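Local coordinates for aminopeptidase N family protein (Idiomarina loihiensis L2TR, PDB 4FGM) that binds a zinc ion in an M61-type peptidase fold and probably acts as an aminopeptidase that trims residues from the amino end of peptides, at residues F459-Q464 and Y571-E576; M260-Q265 and E326-K331; L385-M390 and I434-F439. All blocks are in the same frame, centred on the assembly; numbering follows the deposited sequence.

How the interactions relate
Along the chain the three contacts come in series: interaction 2 closes first, interaction 3 follows, and interaction 1 comes last. Interaction 1 is the bridge in space, its centre about 16 Å from that of interaction 2 and about 19 Å from that of interaction 3, while the centres of 2 and 3 lie about 27 Å apart. Val575 of the strand pair rests on Glu326 and Lys327 of helix 326-342, and Phe459 packs on Leu389 of helix 378-394. Interaction 2 also involves helix 262-277, which carries the zinc ligands His273 and His277. The strand pair and the loop leading into it are thereby packed against helices 326-342 and 378-394, away from the metal.

Interaction 1. Residues F459-Q464 and Y571-E576; sequences FGVMVQ and YVLSVE
Val463 and Leu573 lie side by side on one face of this antiparallel strand pair, pointing the same way, with Val463 CG2 3.8 Å from Leu573 CD1. Val461 joins them obliquely, its CG1 4.1 Å from Leu573 CG, and Leu456 of helix 453-457 packs against both valines. This is the more buried, wholly apolar side, with Val461 and Leu573 both buried, and it is continued toward the far end by the other methyl of Val463, whose CG1 sits 4.0 Å from Tyr571 CD2.

The opposite face, formed by Met462, Gln464, Val572 and Ser574, is more polar and faces solvent, all four residues being partly exposed, though a few close contacts remain. Here Met462, modelled as selenomethionine, bends at its last torsion (chi3 70°), which brings CE within 3.1 Å of Ser574 OG. Met462 CE also lies 3.4 Å from Glu576 CG, while Glu576 as a whole is exposed. Ser574 OG is buried by the contact and has no polar partner in the model, its nearest neighbour across the strands being the methyl of Met462.

Between the two faces the main chains are laced together. Met462 and Ser574 exchange bonds in both directions, the shorter running from Met462 N to Ser574 O at 2.7 Å, and Gln464 and Val572 form the next such pair. Glu576 N adds a bond to Gly460 O, 2.8 Å long. Gly460, at positive phi, is the C-prime residue of a Schellman motif, so the chain leaves helix 453-457 and enters the strand almost at once. The outcome is a two-stranded antiparallel ribbon whose strands bracket, in sequence, a strand-rich region that is probably the PDZ-like domain.

Interaction 2. Residues M260-Q265 and E326-K331; sequences MNDNYQ and EKRYLK
Arg328 reaches Asp262 through a side chain stretched from CG to NE, CD lying anti to CA (chi2 -177°), and Lys331, one helical turn on, is likewise extended, with NZ anti to CG (chi4 -177°). Both cations thus arrive at one carboxylate from helix 326-342. The guanidinium comes end-on and grips a single oxygen twice: Arg328 NH1 is 3.1 Å and Arg328 NH2 3.2 Å from Asp262 OD1. That oxygen lies near the guanidinium plane, although the two flat groups are turned 77° apart. NH2 meets OD1 nearly along its C-O axis, whereas NH1 approaches from above the carboxylate plane. The other oxygen is left to the lysine, Lys331 NZ standing 2.8 Å from Asp262 OD2.

Met260 CG lies over one face of the guanidinium, 3.5 Å from Arg328 NE, and the backbone O of Met260 receives a weak bond from NH2. Asn261 is the N-cap of helix 262-277, its OD1 accepting from Tyr264 N at 2.8 Å. Asp262 therefore sits in the first turn of the helix that later supplies the zinc ligands His273 and His277.

Asp262, Arg328 and Lys331 form a salt-bridge network on this partly exposed surface; two cations, and probably the nearby helix amino end, favour the ionised carboxylate, whose negative charge is likely to be well compensated.

Interaction 3. Residues L385-M390 and I434-F439; sequences LSLDLM and IDISDF
Met390 N donates to Ser386 O at 2.7 Å, the helical bond that sets these two residues one turn apart on helix 378-394, and both their side chains meet Phe439. Met390, a selenomethionine, makes the more extensive of the two contacts. Its SE lies over one face of the Phe439 ring, 3.9 Å from the centroid and 22° off the ring normal, displaced toward the rim so that CD2 is the nearest ring atom at 3.6 Å. Beyond the selenium the Met390 chain bends (chi3 80°), which places CE 3.7 Å from Ile436 CG2.

This Met-aromatic contact joins helix 378-394 to helix 437-445, with Ile436 as N-cap residue of the latter. Phe439 reaches across because its CG is anti to the backbone N (chi1 156°).

The far end of the ring is packed tightly, where Phe439 CZ is 3.3 Å from Ser386 CB. The hydroxyl of that serine is engaged within its own helix, bonded to Leu382 O. At the ring edge, near its plane, Leu387 CD2 comes within 3.8 Å of Phe439 CE2, and the same Leu387 methyl touches Ile436 CB at 4.2 Å. An alanine at Phe439 would probably leave the SE of Met390 without its aromatic face and open a gap beside Ser386 CB and Leu387 CD2. Leu455 of helix 453-457 also packs on Met390, while Leu428 and Asn429 of helix 423-429 lie against Ile436.

Interaction 1. Residues F459-Q464 and Y571-E576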
loop_
_atom_site.group_PDB
_atom_site.type_symbol
_atom_site.label_atom_id
_atom_site.label_comp_id
_atom_site.label_asym_id
_atom_site.label_seq_id
_atom_site.Cartn_x
_atom_site.Cartn_y
_atom_site.Cartn_z
ATOM N N PHE A 459 15.192 -3.518 -26.127
ATOM C CA PHE A 459 16.025 -4.090 -25.079
ATOM C C PHE A 459 16.023 -5.603 -25.145
ATOM O O PHE A 459 16.459 -6.274 -24.218
ATOM C CB PHE A 459 15.569 -3.628 -23.695
ATOM C CG PHE A 459 15.940 -2.207 -23.383
ATOM C CD1 PHE A 459 15.242 -1.148 -23.949
ATOM C CD2 PHE A 459 16.984 -1.930 -22.508
ATOM C CE1 PHE A 459 15.584 0.174 -23.654
ATOM C CE2 PHE A 459 17.335 -0.612 -22.207
ATOM C CZ PHE A 459 16.631 0.440 -22.776
ATOM N N GLY A 460 15.522 -6.136 -26.252
ATOM C CA GLY A 460 15.501 -7.576 -26.437
ATOM C C GLY A 460 14.389 -8.321 -25.728
ATOM O O GLY A 460 14.488 -9.532 -25.524
ATOM N N VAL A 461 13.332 -7.608 -25.355
ATOM C CA VAL A 461 12.202 -8.236 -24.676
ATOM C C VAL A 461 11.012 -8.407 -25.616
ATOM O O VAL A 461 10.501 -7.436 -26.176
ATOM C CB VAL A 461 11.731 -7.413 -23.466
ATOM C CG1 VAL A 461 10.645 -8.186 -22.715
ATOM C CG2 VAL A 461 12.904 -7.102 -22.556
HETATM N N MSE A 462 10.570 -9.649 -25.772
HETATM C CA MSE A 462 9.438 -9.969 -26.636
HETATM C C MSE A 462 8.119 -9.963 -25.858
HETATM O O MSE A 462 8.060 -10.426 -24.719
HETATM C CB MSE A 462 9.675 -11.338 -27.277
HETATM C CG MSE A 462 8.456 -11.977 -27.923
HETATM SE SE MSE A 462 8.888 -13.689 -28.719
HETATM C CE MSE A 462 9.194 -14.735 -27.124
ATOM N N VAL A 463 7.067 -9.427 -26.474
ATOM C CA VAL A 463 5.752 -9.379 -25.841
ATOM C C VAL A 463 4.704 -10.137 -26.653
ATOM O O VAL A 463 4.447 -9.812 -27.812
ATOM C CB VAL A 463 5.235 -7.933 -25.681
ATOM C CG1 VAL A 463 3.856 -7.951 -25.026
ATOM C CG2 VAL A 463 6.204 -7.111 -24.854
ATOM N N GLN A 464 4.095 -11.146 -26.044
ATOM C CA GLN A 464 3.056 -11.898 -26.724
ATOM C C GLN A 464 1.820 -11.976 -25.841
ATOM O O GLN A 464 1.917 -12.287 -24.656
ATOM C CB GLN A 464 3.560 -13.295 -27.103
ATOM C CG GLN A 464 4.135 -14.121 -25.973
ATOM C CD GLN A 464 5.158 -15.128 -26.476
ATOM O OE1 GLN A 464 5.016 -15.685 -27.567
ATOM N NE2 GLN A 464 6.193 -15.374 -25.676
ATOM N N TYR A 571 -0.388 -10.634 -20.828
ATOM C CA TYR A 571 0.796 -10.137 -21.516
ATOM C C TYR A 571 2.000 -10.893 -20.954
ATOM O O TYR A 571 2.439 -10.635 -19.835
ATOM C CB TYR A 571 0.966 -8.624 -21.298
ATOM C CG TYR A 571 0.008 -7.770 -22.106
ATOM C CD1 TYR A 571 -1.374 -7.887 -21.937
ATOM C CD2 TYR A 571 0.481 -6.871 -23.066
ATOM C CE1 TYR A 571 -2.263 -7.132 -22.708
ATOM C CE2 TYR A 571 -0.398 -6.111 -23.841
ATOM C CZ TYR A 571 -1.769 -6.250 -23.657
ATOM O OH TYR A 571 -2.650 -5.526 -24.433
ATOM N N VAL A 572 2.519 -11.841 -21.727
ATOM C CA VAL A 572 3.666 -12.627 -21.298
ATOM C C VAL A 572 4.957 -12.006 -21.843
ATOM O O VAL A 572 5.097 -11.792 -23.051
ATOM C CB VAL A 572 3.533 -14.091 -21.782
ATOM C CG1 VAL A 572 4.783 -14.890 -21.421
ATOM C CG2 VAL A 572 2.304 -14.726 -21.148
ATOM N N LEU A 573 5.888 -11.709 -20.941
ATOM C CA LEU A 573 7.160 -11.097 -21.312
ATOM C C LEU A 573 8.339 -12.045 -21.183
ATOM O O LEU A 573 8.462 -12.772 -20.198
ATOM C CB LEU A 573 7.419 -9.858 -20.456
ATOM C CG LEU A 573 6.923 -8.519 -21.007
ATOM C CD1 LEU A 573 5.493 -8.640 -21.479
ATOM C CD2 LEU A 573 7.053 -7.452 -19.933
ATOM N N SER A 574 9.206 -12.021 -22.189
ATOM C CA SER A 574 10.391 -12.868 -22.207
ATOM C C SER A 574 11.551 -12.189 -22.934
ATOM O O SER A 574 11.354 -11.396 -23.859
ATOM C CB SER A 574 10.075 -14.204 -22.882
ATOM O OG SER A 574 9.514 -14.000 -24.166
ATOM N N VAL A 575 12.764 -12.494 -22.495
ATOM C CA VAL A 575 13.953 -11.934 -23.110
ATOM C C VAL A 575 14.387 -12.877 -24.228
ATOM O O VAL A 575 14.669 -14.048 -23.988
ATOM C CB VAL A 575 15.092 -11.767 -22.067
ATOM C CG1 VAL A 575 15.074 -12.921 -21.091
ATOM C CG2 VAL A 575 16.438 -11.696 -22.769
ATOM N N GLU A 576 14.415 -12.366 -25.454
ATOM C CA GLU A 576 14.808 -13.164 -26.609
ATOM C C GLU A 576 16.138 -12.699 -27.205
ATOM O O GLU A 576 16.780 -13.436 -27.951
ATOM C CB GLU A 576 13.708 -13.118 -27.675
ATOM C CG GLU A 576 12.513 -14.035 -27.405
ATOM C CD GLU A 576 12.773 -15.480 -27.810
ATOM O OE1 GLU A 576 13.255 -15.702 -28.942
ATOM O OE2 GLU A 576 12.484 -16.395 -27.008
#

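Interaction 2. Residues M260-Q265 and E326-K331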
loop_
_atom_site.group_PDB
_atom_site.type_symbol
_atom_site.label_atom_id
_atom_site.label_comp_id
_atom_site.label_asym_id
_atom_site.label_seq_id
_atom_site.Cartn_x
_atom_site.Cartn_y
_atom_site.Cartn_z
HETATM N N MSE A 260 13.583 -19.499 -3.459
HETATM C CA MSE A 260 12.679 -18.365 -3.457
HETATM C C MSE A 260 11.327 -18.869 -3.961
HETATM O O MSE A 260 11.277 -19.777 -4.790
HETATM C CB MSE A 260 13.214 -17.305 -4.422
HETATM C CG MSE A 260 12.242 -16.184 -4.762
HETATM SE SE MSE A 260 11.932 -14.987 -3.279
HETATM C CE MSE A 260 13.783 -14.730 -2.755
ATOM N N ASN A 261 10.239 -18.292 -3.455
ATOM C CA ASN A 261 8.900 -18.657 -3.906
ATOM C C ASN A 261 8.093 -17.370 -4.069
ATOM O O ASN A 261 8.514 -16.310 -3.613
ATOM C CB ASN A 261 8.225 -19.631 -2.925
ATOM C CG ASN A 261 8.075 -19.060 -1.528
ATOM O OD1 ASN A 261 7.355 -18.083 -1.314
ATOM N ND2 ASN A 261 8.751 -19.677 -0.566
ATOM N N ASP A 262 6.945 -17.455 -4.728
ATOM C CA ASP A 262 6.116 -16.281 -4.973
ATOM C C ASP A 262 5.646 -15.548 -3.719
ATOM O O ASP A 262 5.564 -14.318 -3.709
ATOM C CB ASP A 262 4.906 -16.673 -5.826
ATOM C CG ASP A 262 5.303 -17.135 -7.214
ATOM O OD1 ASP A 262 6.420 -17.679 -7.361
ATOM O OD2 ASP A 262 4.499 -16.969 -8.158
ATOM N N ASN A 263 5.340 -16.295 -2.663
ATOM C CA ASN A 263 4.862 -15.676 -1.434
ATOM C C ASN A 263 5.932 -14.863 -0.723
ATOM O O ASN A 263 5.683 -13.720 -0.336
ATOM C CB ASN A 263 4.294 -16.735 -0.494
ATOM C CG ASN A 263 3.132 -17.468 -1.106
ATOM O OD1 ASN A 263 2.233 -16.856 -1.684
ATOM N ND2 ASN A 263 3.136 -18.785 -0.985
ATOM N N TYR A 264 7.120 -15.442 -0.557
ATOM C CA TYR A 264 8.205 -14.735 0.101
ATOM C C TYR A 264 8.580 -13.521 -0.742
ATOM O O TYR A 264 8.907 -12.460 -0.209
ATOM C CB TYR A 264 9.405 -15.660 0.288
ATOM C CG TYR A 264 10.621 -14.995 0.903
ATOM C CD1 TYR A 264 10.487 -14.082 1.950
ATOM C CD2 TYR A 264 11.911 -15.302 0.456
ATOM C CE1 TYR A 264 11.607 -13.490 2.537
ATOM C CE2 TYR A 264 13.036 -14.722 1.034
ATOM C CZ TYR A 264 12.879 -13.814 2.075
ATOM O OH TYR A 264 13.980 -13.228 2.656
ATOM N N GLN A 265 8.510 -13.678 -2.060
ATOM C CA GLN A 265 8.818 -12.590 -2.987
ATOM C C GLN A 265 7.855 -11.418 -2.771
ATOM O O GLN A 265 8.253 -10.255 -2.817
ATOM C CB GLN A 265 8.733 -13.102 -4.432
ATOM C CG GLN A 265 8.656 -12.026 -5.505
ATOM C CD GLN A 265 7.281 -11.958 -6.149
ATOM O OE1 GLN A 265 6.457 -11.105 -5.807
ATOM N NE2 GLN A 265 7.024 -12.873 -7.079
ATOM N N GLU A 326 15.767 -12.418 -13.774
ATOM C CA GLU A 326 14.966 -11.693 -14.749
ATOM C C GLU A 326 13.674 -12.412 -15.135
ATOM O O GLU A 326 12.731 -11.780 -15.607
ATOM C CB GLU A 326 15.800 -11.387 -16.008
ATOM C CG GLU A 326 15.517 -12.270 -17.224
ATOM C CD GLU A 326 16.113 -13.654 -17.106
ATOM O OE1 GLU A 326 16.766 -13.942 -16.080
ATOM O OE2 GLU A 326 15.929 -14.454 -18.045
ATOM N N LYS A 327 13.628 -13.728 -14.942
ATOM C CA LYS A 327 12.428 -14.487 -15.275
ATOM C C LYS A 327 11.314 -14.101 -14.301
ATOM O O LYS A 327 10.202 -13.763 -14.711
ATOM C CB LYS A 327 12.707 -15.993 -15.199
ATOM C CG LYS A 327 13.653 -16.531 -16.281
ATOM C CD LYS A 327 13.001 -16.530 -17.663
ATOM C CE LYS A 327 13.927 -17.117 -18.734
ATOM N NZ LYS A 327 14.499 -16.084 -19.657
ATOM N N ARG A 328 11.619 -14.143 -13.007
ATOM C CA ARG A 328 10.649 -13.771 -11.984
ATOM C C ARG A 328 10.235 -12.322 -12.157
ATOM O O ARG A 328 9.048 -11.984 -12.065
ATOM C CB ARG A 328 11.239 -13.952 -10.586
ATOM C CG ARG A 328 11.150 -15.367 -10.079
ATOM C CD ARG A 328 11.683 -15.494 -8.671
ATOM N NE ARG A 328 11.222 -16.737 -8.067
ATOM C CZ ARG A 328 9.955 -16.992 -7.759
ATOM N NH1 ARG A 328 9.016 -16.086 -7.994
ATOM N NH2 ARG A 328 9.621 -18.158 -7.224
ATOM N N TYR A 329 11.215 -11.462 -12.408
ATOM C CA TYR A 329 10.919 -10.051 -12.576
ATOM C C TYR A 329 9.968 -9.784 -13.739
ATOM O O TYR A 329 8.988 -9.042 -13.591
ATOM C CB TYR A 329 12.195 -9.230 -12.779
ATOM C CG TYR A 329 11.852 -7.795 -13.084
ATOM C CD1 TYR A 329 11.277 -6.979 -12.106
ATOM C CD2 TYR A 329 11.951 -7.298 -14.381
ATOM C CE1 TYR A 329 10.797 -5.719 -12.413
ATOM C CE2 TYR A 329 11.471 -6.037 -14.702
ATOM C CZ TYR A 329 10.888 -5.254 -13.714
ATOM O OH TYR A 329 10.346 -4.031 -14.040
ATOM N N LEU A 330 10.257 -10.381 -14.894
ATOM C CA LEU A 330 9.421 -10.166 -16.076
ATOM C C LEU A 330 8.013 -10.726 -15.924
ATOM O O LEU A 330 7.084 -10.252 -16.578
ATOM C CB LEU A 330 10.094 -10.740 -17.334
ATOM C CG LEU A 330 11.246 -9.903 -17.915
ATOM C CD1 LEU A 330 11.802 -10.596 -19.149
ATOM C CD2 LEU A 330 10.753 -8.502 -18.280
ATOM N N LYS A 331 7.853 -11.732 -15.072
ATOM C CA LYS A 331 6.529 -12.285 -14.842
ATOM C C LYS A 331 5.756 -11.200 -14.093
ATOM O O LYS A 331 4.603 -10.908 -14.412
ATOM C CB LYS A 331 6.592 -13.554 -13.993
ATOM C CG LYS A 331 5.211 -14.070 -13.598
ATOM C CD LYS A 331 5.294 -15.128 -12.510
ATOM C CE LYS A 331 3.920 -15.424 -11.926
ATOM N NZ LYS A 331 3.985 -16.412 -10.806
HETATM O O HOH W 1 9.291 -13.499 -8.045
#

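Interaction 3. Residues L385-M390 and I434-F439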
loop_
_atom_site.group_PDB
_atom_site.type_symbol
_atom_site.label_atom_id
_atom_site.label_comp_id
_atom_site.label_asym_id
_atom_site.label_seq_id
_atom_site.Cartn_x
_atom_site.Cartn_y
_atom_site.Cartn_z
ATOM N N LEU A 385 8.356 2.551 -16.003
ATOM C CA LEU A 385 9.062 1.606 -16.863
ATOM C C LEU A 385 9.454 2.292 -18.163
ATOM O O LEU A 385 10.580 2.151 -18.641
ATOM C CB LEU A 385 8.172 0.410 -17.196
ATOM C CG LEU A 385 8.672 -0.470 -18.348
ATOM C CD1 LEU A 385 9.841 -1.325 -17.873
ATOM C CD2 LEU A 385 7.534 -1.343 -18.857
ATOM N N SER A 386 8.505 3.033 -18.728
ATOM C CA SER A 386 8.725 3.738 -19.981
ATOM C C SER A 386 9.846 4.763 -19.852
ATOM O O SER A 386 10.768 4.787 -20.666
ATOM C CB SER A 386 7.439 4.435 -20.426
ATOM O OG SER A 386 6.366 3.514 -20.529
ATOM N N LEU A 387 9.767 5.605 -18.825
ATOM C CA LEU A 387 10.782 6.630 -18.605
ATOM C C LEU A 387 12.175 6.029 -18.442
ATOM O O LEU A 387 13.147 6.535 -19.001
ATOM C CB LEU A 387 10.437 7.466 -17.369
ATOM C CG LEU A 387 9.198 8.362 -17.427
ATOM C CD1 LEU A 387 8.982 9.015 -16.066
ATOM C CD2 LEU A 387 9.372 9.429 -18.500
ATOM N N ASP A 388 12.274 4.947 -17.683
ATOM C CA ASP A 388 13.566 4.313 -17.466
ATOM C C ASP A 388 14.163 3.847 -18.795
ATOM O O ASP A 388 15.340 4.066 -19.070
ATOM C CB ASP A 388 13.419 3.125 -16.509
ATOM C CG ASP A 388 14.719 2.777 -15.805
ATOM O OD1 ASP A 388 15.719 3.505 -15.989
ATOM O OD2 ASP A 388 14.741 1.779 -15.056
ATOM N N LEU A 389 13.345 3.208 -19.620
ATOM C CA LEU A 389 13.800 2.717 -20.913
ATOM C C LEU A 389 14.090 3.857 -21.887
ATOM O O LEU A 389 15.096 3.840 -22.595
ATOM C CB LEU A 389 12.755 1.761 -21.495
ATOM C CG LEU A 389 12.972 0.260 -21.246
ATOM C CD1 LEU A 389 13.714 0.010 -19.948
ATOM C CD2 LEU A 389 11.629 -0.440 -21.245
HETATM N N MSE A 390 13.211 4.852 -21.911
HETATM C CA MSE A 390 13.387 5.990 -22.797
HETATM C C MSE A 390 14.636 6.802 -22.457
HETATM O O MSE A 390 15.417 7.150 -23.342
HETATM C CB MSE A 390 12.156 6.883 -22.743
HETATM C CG MSE A 390 10.962 6.298 -23.473
HETATM SE SE MSE A 390 9.383 7.381 -23.272
HETATM C CE MSE A 390 9.754 8.752 -24.589
ATOM N N ILE A 434 17.535 15.030 -23.478
ATOM C CA ILE A 434 16.383 14.141 -23.418
ATOM C C ILE A 434 15.062 14.877 -23.580
ATOM O O ILE A 434 14.885 15.983 -23.070
ATOM C CB ILE A 434 16.334 13.360 -22.085
ATOM C CG1 ILE A 434 16.283 14.338 -20.918
ATOM C CG2 ILE A 434 17.545 12.449 -21.964
ATOM C CD1 ILE A 434 15.294 13.944 -19.855
ATOM N N ASP A 435 14.142 14.248 -24.302
ATOM C CA ASP A 435 12.816 14.804 -24.543
ATOM C C ASP A 435 11.781 13.691 -24.376
ATOM O O ASP A 435 11.729 12.753 -25.172
ATOM C CB ASP A 435 12.721 15.375 -25.960
ATOM C CG ASP A 435 11.386 16.049 -26.228
ATOM O OD1 ASP A 435 10.920 16.009 -27.386
ATOM O OD2 ASP A 435 10.806 16.628 -25.285
ATOM N N ILE A 436 10.973 13.795 -23.326
ATOM C CA ILE A 436 9.934 12.810 -23.051
ATOM C C ILE A 436 8.605 13.522 -22.831
ATOM O O ILE A 436 7.618 12.904 -22.440
ATOM C CB ILE A 436 10.274 11.949 -21.792
ATOM C CG1 ILE A 436 10.727 12.841 -20.632
ATOM C CG2 ILE A 436 11.369 10.940 -22.124
ATOM C CD1 ILE A 436 9.621 13.650 -19.999
ATOM N N SER A 437 8.594 14.824 -23.102
ATOM C CA SER A 437 7.416 15.665 -22.921
ATOM C C SER A 437 6.103 15.155 -23.515
ATOM O O SER A 437 5.123 14.972 -22.787
ATOM C CB SER A 437 7.688 17.072 -23.460
ATOM O OG SER A 437 6.599 17.938 -23.180
ATOM N N ASP A 438 6.065 14.941 -24.827
ATOM C CA ASP A 438 4.829 14.473 -25.447
ATOM C C ASP A 438 4.356 13.161 -24.848
ATOM O O ASP A 438 3.168 12.984 -24.579
ATOM C CB ASP A 438 4.991 14.324 -26.964
ATOM C CG ASP A 438 5.118 15.660 -27.665
ATOM O OD1 ASP A 438 4.578 16.658 -27.140
ATOM O OD2 ASP A 438 5.742 15.711 -28.745
ATOM N N PHE A 439 5.284 12.241 -24.630
ATOM C CA PHE A 439 4.922 10.957 -24.062
ATOM C C PHE A 439 4.304 11.078 -22.673
ATOM O O PHE A 439 3.212 10.567 -22.425
ATOM C CB PHE A 439 6.140 10.049 -23.963
ATOM C CG PHE A 439 5.999 8.997 -22.911
ATOM C CD1 PHE A 439 5.182 7.889 -23.117
ATOM C CD2 PHE A 439 6.631 9.148 -21.683
ATOM C CE1 PHE A 439 4.982 6.949 -22.102
ATOM C CE2 PHE A 439 6.440 8.218 -20.660
ATOM C CZ PHE A 439 5.617 7.113 -20.871
#